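Proximal thread matrix protein 1 (Mytilus galloprovincialis, PDB 4CN8) probably serves as a matrix protein of the mussel's proximal byssal thread, with two von Willebrand factor type A domains and the ability to bind zinc. Local coordinates at residues A[253-258]-A[364-369]; A[370-375]-A[401-406]. All blocks are in the same frame, centred on the assembly; numbering follows the deposited sequence.

Contact 1: A[253-258]-A[364-369]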
# COMPACT_ATOMS: atom_id res chain seq x y z
N ALA A 253 1.17 2.13 18.00
CA ALA A 253 1.58 2.87 16.81
C ALA A 253 2.36 4.12 17.17
O ALA A 253 2.21 4.68 18.25
CB ALA A 253 0.37 3.23 15.99
N ASP A 254 3.22 4.56 16.25
CA ASP A 254 3.90 5.84 16.37
C ASP A 254 3.40 6.74 15.26
O ASP A 254 3.68 6.52 14.08
CB ASP A 254 5.42 5.66 16.25
CG ASP A 254 6.03 5.06 17.50
OD1 ASP A 254 5.45 5.23 18.59
OD2 ASP A 254 7.09 4.41 17.39
N ILE A 255 2.65 7.77 15.63
CA ILE A 255 1.97 8.60 14.65
C ILE A 255 2.48 10.03 14.70
O ILE A 255 2.39 10.70 15.72
CB ILE A 255 0.45 8.59 14.87
CG1 ILE A 255 -0.09 7.19 14.59
CG2 ILE A 255 -0.23 9.62 13.98
CD1 ILE A 255 -1.55 7.05 14.84
N ALA A 256 2.99 10.48 13.56
CA ALA A 256 3.50 11.83 13.43
C ALA A 256 2.58 12.65 12.56
O ALA A 256 2.35 12.32 11.40
CB ALA A 256 4.90 11.80 12.83
N PHE A 257 2.06 13.74 13.11
CA PHE A 257 1.35 14.70 12.31
C PHE A 257 2.38 15.61 11.68
O PHE A 257 3.25 16.13 12.37
CB PHE A 257 0.39 15.53 13.16
CG PHE A 257 -0.74 14.74 13.74
CD1 PHE A 257 -1.78 14.32 12.95
CD2 PHE A 257 -0.76 14.42 15.08
CE1 PHE A 257 -2.83 13.60 13.49
CE2 PHE A 257 -1.80 13.71 15.63
CZ PHE A 257 -2.84 13.29 14.83
N VAL A 258 2.30 15.78 10.37
CA VAL A 258 3.19 16.68 9.66
C VAL A 258 2.31 17.69 8.95
O VAL A 258 1.88 17.47 7.82
CB VAL A 258 4.11 15.91 8.69
CG1 VAL A 258 5.06 16.85 7.97
CG2 VAL A 258 4.90 14.88 9.45
N VAL A 364 3.58 5.71 11.28
CA VAL A 364 2.67 6.39 10.36
C VAL A 364 2.91 7.90 10.34
O VAL A 364 3.11 8.53 11.38
CB VAL A 364 1.20 6.18 10.78
CG1 VAL A 364 0.28 6.62 9.68
CG2 VAL A 364 0.93 4.73 11.12
N VAL A 365 2.87 8.47 9.15
CA VAL A 365 2.88 9.92 8.98
C VAL A 365 1.56 10.37 8.38
O VAL A 365 1.11 9.83 7.37
CB VAL A 365 4.01 10.37 8.03
CG1 VAL A 365 3.81 11.81 7.59
CG2 VAL A 365 5.36 10.20 8.69
N ILE A 366 0.94 11.37 9.00
CA ILE A 366 -0.24 12.00 8.44
C ILE A 366 0.13 13.42 7.99
O ILE A 366 0.38 14.29 8.81
CB ILE A 366 -1.39 12.03 9.46
CG1 ILE A 366 -1.69 10.60 9.94
CG2 ILE A 366 -2.64 12.66 8.84
CD1 ILE A 366 -2.72 10.51 11.05
N LEU A 367 0.19 13.61 6.68
CA LEU A 367 0.61 14.88 6.07
C LEU A 367 -0.61 15.71 5.68
O LEU A 367 -1.56 15.19 5.09
CB LEU A 367 1.45 14.57 4.81
CG LEU A 367 2.22 15.64 4.02
CD1 LEU A 367 1.31 16.71 3.44
CD2 LEU A 367 3.31 16.29 4.86
N LEU A 368 -0.59 16.99 6.01
CA LEU A 368 -1.63 17.89 5.54
C LEU A 368 -1.01 19.18 5.01
O LEU A 368 -0.16 19.78 5.66
CB LEU A 368 -2.63 18.17 6.66
CG LEU A 368 -3.91 18.90 6.25
CD1 LEU A 368 -4.98 18.75 7.32
CD2 LEU A 368 -3.67 20.38 5.97
N THR A 369 -1.43 19.59 3.81
CA THR A 369 -1.01 20.88 3.26
C THR A 369 -2.13 21.56 2.49
O THR A 369 -2.98 20.89 1.90
CB THR A 369 0.22 20.74 2.34
OG1 THR A 369 0.38 21.93 1.57
CG2 THR A 369 0.06 19.57 1.40

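Contact 2: A[370-375]-A[401-406]. With SO4 (sulfate ion), chain E.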
# COMPACT_ATOMS: atom_id res chain seq x y z
N ASP A 370 -2.14 22.88 2.51
CA ASP A 370 -3.11 23.64 1.71
C ASP A 370 -2.40 24.30 0.54
O ASP A 370 -3.00 25.11 -0.18
CB ASP A 370 -3.86 24.66 2.57
CG ASP A 370 -3.11 25.98 2.72
OD1 ASP A 370 -1.87 26.01 2.57
OD2 ASP A 370 -3.78 26.99 3.00
N GLY A 371 -1.14 23.94 0.34
CA GLY A 371 -0.34 24.50 -0.74
C GLY A 371 0.61 23.51 -1.39
O GLY A 371 0.77 22.39 -0.91
N GLN A 372 1.22 23.93 -2.49
CA GLN A 372 2.22 23.14 -3.18
C GLN A 372 3.61 23.40 -2.59
O GLN A 372 3.87 24.47 -2.05
CB GLN A 372 2.22 23.46 -4.68
CG GLN A 372 2.62 24.90 -5.00
CD GLN A 372 1.84 25.49 -6.16
OE1 GLN A 372 1.28 26.58 -6.06
NE2 GLN A 372 1.79 24.76 -7.28
N ASN A 373 4.48 22.40 -2.69
CA ASN A 373 5.80 22.47 -2.07
C ASN A 373 6.62 23.67 -2.57
O ASN A 373 6.59 24.00 -3.76
CB ASN A 373 6.55 21.16 -2.29
CG ASN A 373 7.88 21.12 -1.57
OD1 ASN A 373 7.94 21.23 -0.34
ND2 ASN A 373 8.96 20.95 -2.32
N ASN A 374 7.34 24.31 -1.66
CA ASN A 374 8.06 25.54 -1.98
C ASN A 374 9.34 25.29 -2.76
O ASN A 374 9.65 26.02 -3.70
CB ASN A 374 8.39 26.32 -0.70
CG ASN A 374 9.41 25.60 0.17
OD1 ASN A 374 9.94 24.55 -0.19
ND2 ASN A 374 9.70 26.18 1.33
N GLY A 375 10.10 24.27 -2.36
CA GLY A 375 11.29 23.90 -3.09
C GLY A 375 12.43 23.32 -2.27
O GLY A 375 13.12 22.41 -2.73
N GLY A 401 -4.92 25.10 -3.76
CA GLY A 401 -3.55 25.51 -4.00
C GLY A 401 -2.52 24.41 -3.89
O GLY A 401 -1.35 24.62 -4.17
N PHE A 402 -2.95 23.22 -3.49
CA PHE A 402 -2.03 22.09 -3.42
C PHE A 402 -2.03 21.34 -4.74
O PHE A 402 -2.95 21.49 -5.55
CB PHE A 402 -2.43 21.15 -2.28
CG PHE A 402 -3.72 20.42 -2.53
CD1 PHE A 402 -3.75 19.30 -3.33
CD2 PHE A 402 -4.89 20.87 -1.95
CE1 PHE A 402 -4.94 18.65 -3.56
CE2 PHE A 402 -6.07 20.22 -2.18
CZ PHE A 402 -6.10 19.11 -2.98
N LEU A 403 -1.01 20.53 -4.96
CA LEU A 403 -0.95 19.68 -6.14
C LEU A 403 -1.22 18.22 -5.75
O LEU A 403 -0.40 17.57 -5.08
CB LEU A 403 0.42 19.80 -6.82
CG LEU A 403 0.58 20.95 -7.82
CD1 LEU A 403 2.04 21.18 -8.13
CD2 LEU A 403 -0.18 20.64 -9.10
N LYS A 404 -2.37 17.72 -6.17
CA LYS A 404 -2.73 16.33 -5.91
C LYS A 404 -1.65 15.37 -6.44
O LYS A 404 -1.47 14.28 -5.90
CB LYS A 404 -4.10 16.01 -6.51
CG LYS A 404 -4.62 14.63 -6.16
CD LYS A 404 -6.12 14.51 -6.41
CE LYS A 404 -6.57 13.05 -6.37
NZ LYS A 404 -7.96 12.87 -5.88
N SER A 405 -0.91 15.78 -7.47
CA SER A 405 0.16 14.94 -8.00
C SER A 405 1.29 14.77 -6.97
O SER A 405 1.90 13.71 -6.89
CB SER A 405 0.73 15.53 -9.29
OG SER A 405 1.84 16.37 -9.03
N GLU A 406 1.56 15.83 -6.21
CA GLU A 406 2.58 15.75 -5.15
C GLU A 406 2.13 14.83 -4.02
O GLU A 406 2.95 14.12 -3.44
CB GLU A 406 2.88 17.14 -4.57
CG GLU A 406 3.66 18.05 -5.47
CD GLU A 406 3.92 19.40 -4.84
OE1 GLU A 406 3.27 19.73 -3.81
OE2 GLU A 406 4.77 20.15 -5.37
S SO4 E . -10.45 15.56 -6.00
O1 SO4 E . -10.77 14.88 -7.25
O2 SO4 E . -9.73 14.62 -5.14
O3 SO4 E . -11.67 16.01 -5.32
O4 SO4 E . -9.60 16.71 -6.26
O HOH W 1 0.81 20.11 -2.93

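Contact 1: A[253-258]-A[364-369]
Val258 packs against Leu367 and Val365 on one face of a pair of parallel strands, with their backbones zipped together by five N-H to C=O hydrogen bonds. The Val258 side chain begins at CB beside Leu367 CD2. With CG1 anti to the backbone N (chi1 -179°), that methyl meets the same Leu367 CD2 at 3.6 Å, while Val258 CG2 is turned the other way and reaches Val365 CG1 at 3.8 Å. The two branches thus straddle successive side chains of the neighbouring strand on the same face. Leu367 CD2 also comes within 3.5 Å of Val258 O. On the other face Ile366 does similar work: its CD1 sits 3.9 Å from Ile255 CG2 and equally near Phe257 CE1, approaching the ring obliquely. Phe257 and Ile366 run alongside each other in the same direction. Between the two faces, Val258 N to Ile366 O is the straightest of the five bonds, 2.9 Å and 177°, although its donor is tilted from the carbonyl plane; Val364 N to Asp254 O is the most bent, at 155°. Asp254 turns its carboxylate away to a salt bridge with Arg353. The strands occupy the middle of the sheet, between strands 296-302 and 392-398. Helix 272-284 covers the face of Phe257 and Leu368 with Met280, Ile283 and Met276, while Phe350 and Phe302 contribute to the face of Val365 and Leu367.

Contact 2: A[370-375]-A[401-406]
Glu406 reaches across from the first turn of its helix to the backbone of Asn373. Its CG stands anti to the carbonyl carbon (chi1 -73°) and the chain is extended beyond it, carrying the carboxylate to the loop. There OE1 uses its syn lone pair to accept Asn373 N at 3.1 Å, and it also accepts a water at 2.6 Å. That water donates to Gly371 O as well and receives Leu403 N, tying three points together. Cut back to an alanine, Glu406 would probably leave Asn373 N without this acceptor and take one of its two acceptors from the bridging water, so that the loop is held less firmly. Gln372 places CG between its backbone N and carbonyl carbon (chi1 64°) and, bent at chi2, its chain passes near Gly401 O and lays NE2 3.7 Å from Leu403 CD1. Phe402 touches Gly371 O through CB at 3.7 Å, but its ring leads away, with Lys404 CA at the ring edge. Asp370 points away from 401-406 and hydrogen-bonds Ser264 OG through OD2. Thr369, Asp370 and Gly371 form the TDG sequence where the strand passes into a loop, the segment that in related A domains contributes to the metal-ion-dependent adhesion site (MIDAS).

Contacts 1 and 2 follow one another along the chain, since 364-369 runs straight into 370-375, and their centres are about 17 Å apart. Both belong to the second von Willebrand factor A domain. Contact 1 joins two neighbouring parallel strands inside the sheet, whereas contact 2 lies at the surface, where loops leave the C-terminal ends of the strands. The chain returns to it through helix 379-388 and strand 392-398, the latter next to 362-369 in the sheet. The two contacts touch where Thr369 O lies 4.2 Å from Phe402 CB. The buried strand pair thus leads directly into the loop end of the domain, as in other Rossmann-like A domains.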